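Local coordinates for dihydroorotate dehydrogenase (Schistosoma mansoni, PDB 6UY4), which probably catalyses the quinone-dependent oxidation of (S)-dihydroorotate to orotate with the help of FMN, a step of de novo pyrimidine biosynthesis, at residues 178-184 with 220-225; 195-201 with 236-242; 328-334 with 347-353. The contacts are given in a common frame with arbitrary orientation. Residues are numbered along the deposited sequence.

Interaction 1. Residues 178-184 with 220-225; sequences DPTADYV and DLLSKV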
loop_
_atom_site.group_PDB
_atom_site.type_symbol
_atom_site.label_atom_id
_atom_site.label_comp_id
_atom_site.label_asym_id
_atom_site.label_seq_id
_atom_site.Cartn_x
_atom_site.Cartn_y
_atom_site.Cartn_z
ATOM N N ASP A 178 10.616 14.576 -16.202
ATOM C CA ASP A 178 11.542 14.095 -15.181
ATOM C C ASP A 178 10.744 13.476 -14.041
ATOM O O ASP A 178 10.169 14.207 -13.219
ATOM C CB ASP A 178 12.422 15.237 -14.665
ATOM C CG ASP A 178 13.563 14.749 -13.793
ATOM O OD1 ASP A 178 13.739 13.517 -13.673
ATOM O OD2 ASP A 178 14.286 15.596 -13.227
ATOM N N PRO A 179 10.669 12.144 -13.948
ATOM C CA PRO A 179 9.882 11.538 -12.859
ATOM C C PRO A 179 10.416 11.865 -11.477
ATOM O O PRO A 179 9.627 12.034 -10.540
ATOM C CB PRO A 179 9.971 10.034 -13.162
ATOM C CG PRO A 179 10.326 9.952 -14.615
ATOM C CD PRO A 179 11.199 11.137 -14.880
ATOM N N THR A 180 11.739 11.959 -11.322
ATOM C CA THR A 180 12.305 12.309 -10.024
ATOM C C THR A 180 11.850 13.689 -9.573
ATOM O O THR A 180 11.693 13.929 -8.371
ATOM C CB THR A 180 13.832 12.246 -10.073
ATOM O OG1 THR A 180 14.328 13.300 -10.908
ATOM C CG2 THR A 180 14.292 10.909 -10.630
ATOM N N ALA A 181 11.631 14.606 -10.518
ATOM C CA ALA A 181 11.095 15.917 -10.164
ATOM C C ALA A 181 9.675 15.800 -9.621
ATOM O O ALA A 181 9.281 16.563 -8.731
ATOM C CB ALA A 181 11.134 16.846 -11.375
ATOM N N ASP A 182 8.896 14.850 -10.145
ATOM C CA ASP A 182 7.547 14.635 -9.632
ATOM C C ASP A 182 7.578 14.118 -8.200
ATOM O O ASP A 182 6.772 14.543 -7.363
ATOM C CB ASP A 182 6.787 13.662 -10.532
ATOM C CG ASP A 182 6.505 14.237 -11.904
ATOM O OD1 ASP A 182 7.162 15.232 -12.282
ATOM O OD2 ASP A 182 5.618 13.703 -12.601
ATOM N N TYR A 183 8.498 13.198 -7.901
ATOM C CA TYR A 183 8.627 12.704 -6.534
ATOM C C TYR A 183 9.091 13.806 -5.592
ATOM O O TYR A 183 8.613 13.901 -4.456
ATOM C CB TYR A 183 9.589 11.517 -6.490
ATOM C CG TYR A 183 9.088 10.293 -7.225
ATOM C CD1 TYR A 183 7.986 9.586 -6.763
ATOM C CD2 TYR A 183 9.724 9.837 -8.374
ATOM C CE1 TYR A 183 7.526 8.467 -7.426
ATOM C CE2 TYR A 183 9.270 8.716 -9.045
ATOM C CZ TYR A 183 8.171 8.036 -8.566
ATOM O OH TYR A 183 7.715 6.919 -9.228
ATOM N N VAL A 184 10.018 14.651 -6.049
ATOM C CA VAL A 184 10.482 15.766 -5.226
ATOM C C VAL A 184 9.346 16.751 -4.976
ATOM O O VAL A 184 9.182 17.261 -3.861
ATOM C CB VAL A 184 11.695 16.449 -5.887
ATOM C CG1 VAL A 184 12.018 17.760 -5.190
ATOM C CG2 VAL A 184 12.901 15.524 -5.862
ATOM N N ASP A 220 20.287 8.722 -7.463
ATOM C CA ASP A 220 19.977 10.097 -7.835
ATOM C C ASP A 220 18.608 10.511 -7.312
ATOM O O ASP A 220 18.441 11.624 -6.797
ATOM C CB ASP A 220 20.040 10.253 -9.354
ATOM C CG ASP A 220 19.285 11.467 -9.846
ATOM O OD1 ASP A 220 19.828 12.587 -9.744
ATOM O OD2 ASP A 220 18.144 11.301 -10.329
ATOM N N LEU A 221 17.616 9.627 -7.437
ATOM C CA LEU A 221 16.275 9.936 -6.951
ATOM C C LEU A 221 16.280 10.172 -5.446
ATOM O O LEU A 221 15.740 11.172 -4.961
ATOM C CB LEU A 221 15.312 8.807 -7.320
ATOM C CG LEU A 221 13.917 8.850 -6.692
ATOM C CD1 LEU A 221 13.164 10.097 -7.121
ATOM C CD2 LEU A 221 13.133 7.598 -7.051
ATOM N N LEU A 222 16.898 9.261 -4.688
ATOM C CA LEU A 222 16.924 9.408 -3.236
ATOM C C LEU A 222 17.712 10.638 -2.808
ATOM O O LEU A 222 17.384 11.256 -1.789
ATOM C CB LEU A 222 17.508 8.153 -2.589
ATOM C CG LEU A 222 16.686 6.874 -2.746
ATOM C CD1 LEU A 222 17.294 5.744 -1.930
ATOM C CD2 LEU A 222 15.240 7.116 -2.344
ATOM N N SER A 223 18.745 11.011 -3.565
ATOM C CA SER A 223 19.529 12.190 -3.212
ATOM C C SER A 223 18.685 13.456 -3.315
ATOM O O SER A 223 18.659 14.276 -2.390
ATOM C CB SER A 223 20.764 12.285 -4.109
ATOM O OG SER A 223 21.595 13.363 -3.719
ATOM N N LYS A 224 17.983 13.629 -4.437
ATOM C CA LYS A 224 17.138 14.805 -4.608
ATOM C C LYS A 224 15.961 14.788 -3.640
ATOM O O LYS A 224 15.557 15.839 -3.127
ATOM C CB LYS A 224 16.641 14.888 -6.051
ATOM C CG LYS A 224 17.736 15.121 -7.077
ATOM C CD LYS A 224 17.191 15.012 -8.492
ATOM C CE LYS A 224 18.256 15.341 -9.522
ATOM N NZ LYS A 224 17.807 15.015 -10.906
ATOM N N VAL A 225 15.398 13.606 -3.379
ATOM C CA VAL A 225 14.253 13.510 -2.479
ATOM C C VAL A 225 14.653 13.881 -1.056
ATOM O O VAL A 225 13.935 14.614 -0.366
ATOM C CB VAL A 225 13.638 12.100 -2.551
ATOM C CG1 VAL A 225 12.733 11.849 -1.357
ATOM C CG2 VAL A 225 12.860 11.935 -3.846
#
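Two neighbouring helices of the outer layer of the TIM barrel, 179-190 and 215-230, pack side by side here and run in roughly the same direction. Their short segments approach to 9.3 Å between axes at a crossing angle of -32°, with Thr180 next to Leu221 and Val184 next to Val225. No hydrogen bond crosses the interface, so it is held mainly by apolar packing. Leu221 reaches over with CD1, which lies 3.7 Å from Thr180 CB and 3.7 Å from Tyr183 CD2. One turn on, Val225 CG2 meets Tyr183 CB at 4.2 Å and Val184 CG2 at 4.1 Å, while Val184 CG2 also rests on Lys224 CB at 3.8 Å. On the inner side, Tyr183 and Val225 both continue onto Ile199 of strand 196-200, which ties the helix pair to the barrel wall.

The polar groups gather at the N-terminal end of helix 179-190. Asp178 is its N-cap residue and takes a hydrogen bond from Thr180 OG1 to OD1 (2.8 Å). Lys224 stretches along the exposed side of the contact in an extended conformation and forms a salt bridge with Asp220 OD1, one turn back in its own helix (NZ to OD1 3.4 Å). Across the groove its attraction to Asp178 is only long-range: Lys224 NZ stays 4.3 Å from Asp178 OD2.

Interaction 2. Residues 195-201 with 236-242; sequences DYLVINV and TPILLKI. With FMN (flavin mononucleotide), chain G.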
loop_
_atom_site.group_PDB
_atom_site.type_symbol
_atom_site.label_atom_id
_atom_site.label_comp_id
_atom_site.label_asym_id
_atom_site.label_seq_id
_atom_site.Cartn_x
_atom_site.Cartn_y
_atom_site.Cartn_z
ATOM N N ASP A 195 2.282 12.272 8.048
ATOM C CA ASP A 195 3.123 11.676 9.080
ATOM C C ASP A 195 4.326 10.963 8.476
ATOM O O ASP A 195 5.404 10.949 9.080
ATOM C CB ASP A 195 2.306 10.709 9.937
ATOM C CG ASP A 195 1.234 11.411 10.746
ATOM O OD1 ASP A 195 1.450 12.579 11.136
ATOM O OD2 ASP A 195 0.175 10.796 10.991
ATOM N N TYR A 196 4.162 10.364 7.298
ATOM C CA TYR A 196 5.278 9.768 6.581
ATOM C C TYR A 196 4.974 9.794 5.091
ATOM O O TYR A 196 3.819 9.891 4.673
ATOM C CB TYR A 196 5.567 8.335 7.056
ATOM C CG TYR A 196 4.475 7.328 6.760
ATOM C CD1 TYR A 196 4.486 6.583 5.586
ATOM C CD2 TYR A 196 3.444 7.104 7.664
ATOM C CE1 TYR A 196 3.496 5.658 5.316
ATOM C CE2 TYR A 196 2.450 6.178 7.401
ATOM C CZ TYR A 196 2.482 5.458 6.225
ATOM O OH TYR A 196 1.498 4.536 5.955
ATOM N N LEU A 197 6.035 9.713 4.293
ATOM C CA LEU A 197 5.941 9.718 2.843
ATOM C C LEU A 197 6.532 8.428 2.291
ATOM O O LEU A 197 7.476 7.868 2.857
ATOM C CB LEU A 197 6.667 10.928 2.245
ATOM C CG LEU A 197 6.226 12.304 2.750
ATOM C CD1 LEU A 197 7.199 13.380 2.297
ATOM C CD2 LEU A 197 4.814 12.628 2.283
ATOM N N VAL A 198 5.963 7.956 1.183
ATOM C CA VAL A 198 6.380 6.710 0.549
ATOM C C VAL A 198 6.647 6.976 -0.926
ATOM O O VAL A 198 5.939 7.763 -1.565
ATOM C CB VAL A 198 5.319 5.600 0.714
ATOM C CG1 VAL A 198 5.847 4.273 0.185
ATOM C CG2 VAL A 198 4.908 5.465 2.166
ATOM N N ILE A 199 7.673 6.320 -1.462
ATOM C CA ILE A 199 8.001 6.376 -2.881
ATOM C C ILE A 199 8.105 4.949 -3.398
ATOM O O ILE A 199 8.826 4.127 -2.822
ATOM C CB ILE A 199 9.312 7.145 -3.136
ATOM C CG1 ILE A 199 9.179 8.587 -2.647
ATOM C CG2 ILE A 199 9.674 7.107 -4.613
ATOM C CD1 ILE A 199 10.416 9.415 -2.855
ATOM N N ASN A 200 7.386 4.657 -4.479
ATOM C CA ASN A 200 7.372 3.317 -5.050
ATOM C C ASN A 200 8.567 3.127 -5.977
ATOM O O ASN A 200 8.754 3.901 -6.923
ATOM C CB ASN A 200 6.070 3.073 -5.808
ATOM C CG ASN A 200 4.894 2.835 -4.887
ATOM O OD1 ASN A 200 4.966 3.099 -3.686
ATOM N ND2 ASN A 200 3.800 2.330 -5.445
ATOM N N VAL A 201 9.374 2.101 -5.705
ATOM C CA VAL A 201 10.407 1.694 -6.648
ATOM C C VAL A 201 9.745 1.070 -7.868
ATOM O O VAL A 201 8.808 0.268 -7.747
ATOM C CB VAL A 201 11.391 0.713 -5.987
ATOM C CG1 VAL A 201 12.383 0.176 -7.010
ATOM C CG2 VAL A 201 12.123 1.384 -4.846
ATOM N N THR A 236 10.518 14.776 7.874
ATOM C CA THR A 236 9.434 13.818 7.692
ATOM C C THR A 236 9.991 12.476 7.225
ATOM O O THR A 236 10.847 12.443 6.332
ATOM C CB THR A 236 8.423 14.354 6.679
ATOM O OG1 THR A 236 7.989 15.659 7.083
ATOM C CG2 THR A 236 7.212 13.434 6.577
ATOM N N PRO A 237 9.549 11.359 7.805
ATOM C CA PRO A 237 10.077 10.052 7.394
ATOM C C PRO A 237 9.821 9.771 5.918
ATOM O O PRO A 237 8.731 10.013 5.397
ATOM C CB PRO A 237 9.319 9.067 8.291
ATOM C CG PRO A 237 8.936 9.870 9.488
ATOM C CD PRO A 237 8.663 11.254 8.978
ATOM N N ILE A 238 10.848 9.252 5.250
ATOM C CA ILE A 238 10.778 8.879 3.841
ATOM C C ILE A 238 10.906 7.365 3.751
ATOM O O ILE A 238 11.920 6.794 4.170
ATOM C CB ILE A 238 11.871 9.573 3.012
ATOM C CG1 ILE A 238 11.647 11.085 2.987
ATOM C CG2 ILE A 238 11.901 9.013 1.599
ATOM C CD1 ILE A 238 10.383 11.503 2.275
ATOM N N LEU A 239 9.883 6.716 3.205
ATOM C CA LEU A 239 9.864 5.270 3.058
ATOM C C LEU A 239 9.945 4.887 1.586
ATOM O O LEU A 239 9.509 5.634 0.706
ATOM C CB LEU A 239 8.607 4.660 3.685
ATOM C CG LEU A 239 8.636 4.380 5.190
ATOM C CD1 LEU A 239 8.706 5.664 6.003
ATOM C CD2 LEU A 239 7.426 3.557 5.592
ATOM N N LEU A 240 10.507 3.709 1.330
ATOM C CA LEU A 240 10.680 3.190 -0.020
ATOM C C LEU A 240 9.918 1.879 -0.140
ATOM O O LEU A 240 10.196 0.927 0.597
ATOM C CB LEU A 240 12.162 2.987 -0.339
ATOM C CG LEU A 240 12.569 3.162 -1.800
ATOM C CD1 LEU A 240 12.200 4.554 -2.287
ATOM C CD2 LEU A 240 14.057 2.901 -1.981
ATOM N N LYS A 241 8.962 1.830 -1.063
ATOM C CA LYS A 241 8.134 0.651 -1.279
ATOM C C LYS A 241 8.627 -0.077 -2.524
ATOM O O LYS A 241 8.698 0.513 -3.607
ATOM C CB LYS A 241 6.664 1.040 -1.423
ATOM C CG LYS A 241 5.712 -0.137 -1.516
ATOM C CD LYS A 241 4.269 0.335 -1.469
ATOM C CE LYS A 241 3.301 -0.830 -1.524
ATOM N NZ LYS A 241 1.887 -0.370 -1.426
ATOM N N ILE A 242 8.962 -1.354 -2.370
ATOM C CA ILE A 242 9.571 -2.133 -3.436
ATOM C C ILE A 242 8.613 -3.241 -3.864
ATOM O O ILE A 242 7.572 -3.473 -3.250
ATOM C CB ILE A 242 10.932 -2.720 -3.017
ATOM C CG1 ILE A 242 10.735 -3.805 -1.957
ATOM C CG2 ILE A 242 11.848 -1.622 -2.497
ATOM C CD1 ILE A 242 12.009 -4.504 -1.555
HETATM N N1 FMN G . 0.195 0.270 -4.059
HETATM C C2 FMN G . 0.760 1.527 -4.142
HETATM O O2 FMN G . 1.864 1.738 -3.642
HETATM N N3 FMN G . 0.091 2.549 -4.783
HETATM C C4 FMN G . -1.148 2.320 -5.346
HETATM O O4 FMN G . -1.744 3.231 -5.917
HETATM C C4A FMN G . -1.721 1.056 -5.266
HETATM N N5 FMN G . -2.958 0.821 -5.827
HETATM C C5A FMN G . -3.528 -0.433 -5.744
HETATM C C6 FMN G . -4.777 -0.662 -6.311
HETATM C C7 FMN G . -5.357 -1.922 -6.234
HETATM C C7M FMN G . -6.704 -2.164 -6.849
HETATM C C8 FMN G . -4.686 -2.956 -5.587
HETATM C C8M FMN G . -5.309 -4.318 -5.502
HETATM C C9 FMN G . -3.436 -2.725 -5.022
HETATM C C9A FMN G . -2.853 -1.464 -5.096
HETATM N N10 FMN G . -1.611 -1.225 -4.533
HETATM C C10 FMN G . -1.045 0.030 -4.620
HETATM C "C1'" FMN G . -0.860 -2.318 -3.834
HETATM C "C2'" FMN G . -1.258 -2.388 -2.365
HETATM O "O2'" FMN G . -1.083 -1.127 -1.761
HETATM C "C3'" FMN G . -0.411 -3.411 -1.620
HETATM O "O3'" FMN G . 0.956 -3.151 -1.855
HETATM C "C4'" FMN G . -0.730 -4.843 -2.037
HETATM O "O4'" FMN G . -2.035 -4.932 -2.567
HETATM C "C5'" FMN G . -0.622 -5.738 -0.815
HETATM O "O5'" FMN G . -1.153 -7.012 -1.078
HETATM P P FMN G . -2.464 -7.480 -0.274
HETATM O O1P FMN G . -2.783 -8.897 -0.682
HETATM O O2P FMN G . -2.226 -7.393 1.215
HETATM O O3P FMN G . -3.611 -6.584 -0.663
#
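Lys241 and Asn200 make the strongest polar contacts, reaching from two adjacent parallel strands of the TIM barrel to the FMN. Lys241, fully extended, brings NZ to the flavin O2 (3.1 Å) and N1 (3.2 Å) and to the ribityl O3' (3.0 Å), with a weak bond to O2' at 3.1 Å. Asn200 ND2 donates to the same O2 at 2.7 Å, so the pyrimidine carbonyl of the flavin is held by both strands. Asn200 OD1 is in turn bonded to Asn169.

Beneath these side chains runs a regular parallel ladder. Leu197 N donates to Pro237 O (2.9 Å), Leu239 N to Leu197 O (2.7 Å), Ile199 N to Leu239 O (2.9 Å), Lys241 N to Ile199 O (2.9 Å) and Val201 N to Lys241 O (2.7 Å). The ladder pairs Asn200 with Lys241, and this register sets the two FMN-binding side chains next to each other. Helix 215-230 connects the strands, completing a beta-alpha-beta unit.

Side chains alternate between the two faces. Val198 and Leu239 share the barrel interior with Asn200 and Lys241; Val198 CG1 lies against Lys241 CB at 3.7 Å, and Tyr196 CD1 is 4.2 Å from Leu239 CD2. Leu197, Ile199, Ile238 and Leu240 face the helical layer, where Leu197 CD1 touches Ile238 CD1 at 3.7 Å. At the end of the pair, Val201 CG2 packs on Leu240 CG at 3.6 Å and on Ile242 CG2 at 3.8 Å.

Interaction 3. Residues 328-334 with 347-353; sequences LIGVGGI and GASLVQL. With FMN (flavin mononucleotide), chain G.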
loop_
_atom_site.group_PDB
_atom_site.type_symbol
_atom_site.label_atom_id
_atom_site.label_comp_id
_atom_site.label_asym_id
_atom_site.label_seq_id
_atom_site.Cartn_x
_atom_site.Cartn_y
_atom_site.Cartn_z
ATOM N N LEU A 328 10.467 -1.697 8.971
ATOM C CA LEU A 328 9.897 -2.308 7.781
ATOM C C LEU A 328 8.395 -2.479 7.959
ATOM O O LEU A 328 7.904 -2.692 9.070
ATOM C CB LEU A 328 10.544 -3.665 7.484
ATOM C CG LEU A 328 12.062 -3.655 7.303
ATOM C CD1 LEU A 328 12.573 -5.064 7.062
ATOM C CD2 LEU A 328 12.457 -2.735 6.161
ATOM N N ILE A 329 7.671 -2.386 6.848
ATOM C CA ILE A 329 6.223 -2.553 6.826
ATOM C C ILE A 329 5.914 -3.746 5.933
ATOM O O ILE A 329 6.069 -3.670 4.707
ATOM C CB ILE A 329 5.501 -1.291 6.338
ATOM C CG1 ILE A 329 5.791 -0.115 7.273
ATOM C CG2 ILE A 329 4.006 -1.539 6.239
ATOM C CD1 ILE A 329 5.021 1.145 6.928
ATOM N N GLY A 330 5.485 -4.847 6.543
ATOM C CA GLY A 330 5.129 -6.033 5.789
ATOM C C GLY A 330 3.744 -5.944 5.186
ATOM O O GLY A 330 2.749 -5.826 5.909
ATOM N N VAL A 331 3.662 -5.989 3.859
ATOM C CA VAL A 331 2.396 -5.884 3.146
ATOM C C VAL A 331 2.310 -7.022 2.140
ATOM O O VAL A 331 3.316 -7.402 1.530
ATOM C CB VAL A 331 2.247 -4.522 2.433
ATOM C CG1 VAL A 331 0.795 -4.267 2.072
ATOM C CG2 VAL A 331 2.785 -3.394 3.299
ATOM N N GLY A 332 1.110 -7.571 1.972
ATOM C CA GLY A 332 0.900 -8.583 0.956
ATOM C C GLY A 332 0.334 -9.894 1.458
ATOM O O GLY A 332 1.046 -10.694 2.071
ATOM N N GLY A 333 -0.949 -10.126 1.193
ATOM C CA GLY A 333 -1.554 -11.411 1.477
ATOM C C GLY A 333 -1.929 -11.662 2.917
ATOM O O GLY A 333 -2.128 -12.820 3.296
ATOM N N ILE A 334 -2.034 -10.621 3.737
ATOM C CA ILE A 334 -2.437 -10.786 5.130
ATOM C C ILE A 334 -3.949 -10.983 5.164
ATOM O O ILE A 334 -4.710 -10.070 4.841
ATOM C CB ILE A 334 -2.015 -9.590 5.988
ATOM C CG1 ILE A 334 -0.495 -9.555 6.141
ATOM C CG2 ILE A 334 -2.684 -9.651 7.352
ATOM C CD1 ILE A 334 -0.006 -8.438 7.028
ATOM N N GLY A 347 10.695 -9.485 10.522
ATOM C CA GLY A 347 11.465 -8.259 10.586
ATOM C C GLY A 347 10.647 -6.996 10.411
ATOM O O GLY A 347 11.199 -5.892 10.411
ATOM N N ALA A 348 9.333 -7.139 10.266
ATOM C CA ALA A 348 8.461 -5.995 10.045
ATOM C C ALA A 348 8.045 -5.371 11.370
ATOM O O ALA A 348 7.825 -6.072 12.362
ATOM C CB ALA A 348 7.220 -6.405 9.250
ATOM N N SER A 349 7.948 -4.042 11.380
ATOM C CA SER A 349 7.434 -3.314 12.532
ATOM C C SER A 349 5.983 -2.890 12.364
ATOM O O SER A 349 5.296 -2.668 13.367
ATOM C CB SER A 349 8.295 -2.074 12.806
ATOM O OG SER A 349 9.622 -2.441 13.142
ATOM N N LEU A 350 5.512 -2.772 11.126
ATOM C CA LEU A 350 4.118 -2.496 10.822
ATOM C C LEU A 350 3.660 -3.452 9.731
ATOM O O LEU A 350 4.472 -4.061 9.030
ATOM C CB LEU A 350 3.912 -1.043 10.374
ATOM C CG LEU A 350 4.202 0.047 11.408
ATOM C CD1 LEU A 350 4.063 1.429 10.787
ATOM C CD2 LEU A 350 3.280 -0.096 12.607
ATOM N N VAL A 351 2.341 -3.586 9.593
ATOM C CA VAL A 351 1.752 -4.438 8.568
ATOM C C VAL A 351 0.580 -3.709 7.926
ATOM O O VAL A 351 -0.102 -2.902 8.565
ATOM C CB VAL A 351 1.300 -5.805 9.133
ATOM C CG1 VAL A 351 2.504 -6.643 9.541
ATOM C CG2 VAL A 351 0.350 -5.618 10.302
ATOM N N GLN A 352 0.355 -3.997 6.644
ATOM C CA GLN A 352 -0.728 -3.391 5.883
ATOM C C GLN A 352 -1.429 -4.463 5.060
ATOM O O GLN A 352 -0.873 -5.531 4.789
ATOM C CB GLN A 352 -0.224 -2.269 4.964
ATOM C CG GLN A 352 0.379 -1.080 5.693
ATOM C CD GLN A 352 0.998 -0.068 4.747
ATOM O OE1 GLN A 352 1.011 -0.262 3.531
ATOM N NE2 GLN A 352 1.520 1.019 5.303
ATOM N N LEU A 353 -2.663 -4.161 4.661
ATOM C CA LEU A 353 -3.468 -5.089 3.880
ATOM C C LEU A 353 -4.345 -4.299 2.919
ATOM O O LEU A 353 -4.444 -3.071 2.994
ATOM C CB LEU A 353 -4.312 -5.996 4.785
ATOM C CG LEU A 353 -5.266 -5.342 5.791
ATOM C CD1 LEU A 353 -6.648 -5.105 5.189
ATOM C CD2 LEU A 353 -5.368 -6.180 7.057
HETATM N N1 FMN G . 0.195 0.270 -4.059
HETATM C C2 FMN G . 0.760 1.527 -4.142
HETATM O O2 FMN G . 1.864 1.738 -3.642
HETATM N N3 FMN G . 0.091 2.549 -4.783
HETATM C C4 FMN G . -1.148 2.320 -5.346
HETATM O O4 FMN G . -1.744 3.231 -5.917
HETATM C C4A FMN G . -1.721 1.056 -5.266
HETATM N N5 FMN G . -2.958 0.821 -5.827
HETATM C C5A FMN G . -3.528 -0.433 -5.744
HETATM C C6 FMN G . -4.777 -0.662 -6.311
HETATM C C7 FMN G . -5.357 -1.922 -6.234
HETATM C C7M FMN G . -6.704 -2.164 -6.849
HETATM C C8 FMN G . -4.686 -2.956 -5.587
HETATM C C8M FMN G . -5.309 -4.318 -5.502
HETATM C C9 FMN G . -3.436 -2.725 -5.022
HETATM C C9A FMN G . -2.853 -1.464 -5.096
HETATM N N10 FMN G . -1.611 -1.225 -4.533
HETATM C C10 FMN G . -1.045 0.030 -4.620
HETATM C "C1'" FMN G . -0.860 -2.318 -3.834
HETATM C "C2'" FMN G . -1.258 -2.388 -2.365
HETATM O "O2'" FMN G . -1.083 -1.127 -1.761
HETATM C "C3'" FMN G . -0.411 -3.411 -1.620
HETATM O "O3'" FMN G . 0.956 -3.151 -1.855
HETATM C "C4'" FMN G . -0.730 -4.843 -2.037
HETATM O "O4'" FMN G . -2.035 -4.932 -2.567
HETATM C "C5'" FMN G . -0.622 -5.738 -0.815
HETATM O "O5'" FMN G . -1.153 -7.012 -1.078
HETATM P P FMN G . -2.464 -7.480 -0.274
HETATM O O1P FMN G . -2.783 -8.897 -0.682
HETATM O O2P FMN G . -2.226 -7.393 1.215
HETATM O O3P FMN G . -3.611 -6.584 -0.663
HETATM O O HOH W 1 11.163 -3.154 11.386
#
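This is a buried pairing of two parallel strands, 328-331 and 350-353, with the FMN phosphate at one end. Leu328 O accepts from both Ser349 N (2.7 Å) and Leu350 N (3.2 Å); Gly330 N then donates to Leu350 O (2.8 Å) and Gln352 N to Gly330 O (3.1 Å). Gly330 leaves room for Ala348 CB, 3.6 Å from its N. The strands and the intervening helix 337-346 form a beta-alpha-beta unit of the TIM barrel, and Gly347 ends that helix in a Schellman motif. Ile329 CG2 packs on Gln352 CD at 3.7 Å inside the barrel, where Gln352 NE2 bonds to Glu111. On the helix side, Ile334 CD1 meets Val351 CB at 3.6 Å. Past strand 328-331 the chain turns through Gly332 and Gly333, both at positive phi, and Gly333 N donates to FMN O1P at 2.9 Å, with a weaker bond to O2P at 3.0 Å.

The three contacts sample two layers of one barrel. Interactions 2 and 3 are buried strand pairs in the same parallel sheet, built on backbone hydrogen bonds, whereas interaction 1 is a partly buried helix pair with no hydrogen bond across it. Interaction 1 lies directly on interaction 2: Val225 CG2 sits 3.6 Å from Ile199 CD1, and helix 215-230 is itself the connection between the strands of interaction 2. Interactions 2 and 3 meet inside the barrel, where Leu239 CD2 is 3.7 Å from Ile329 CD1. Both bind FMN but differently, interaction 2 through side chains at the flavin and ribityl chain, interaction 3 through a glycine backbone at the phosphate.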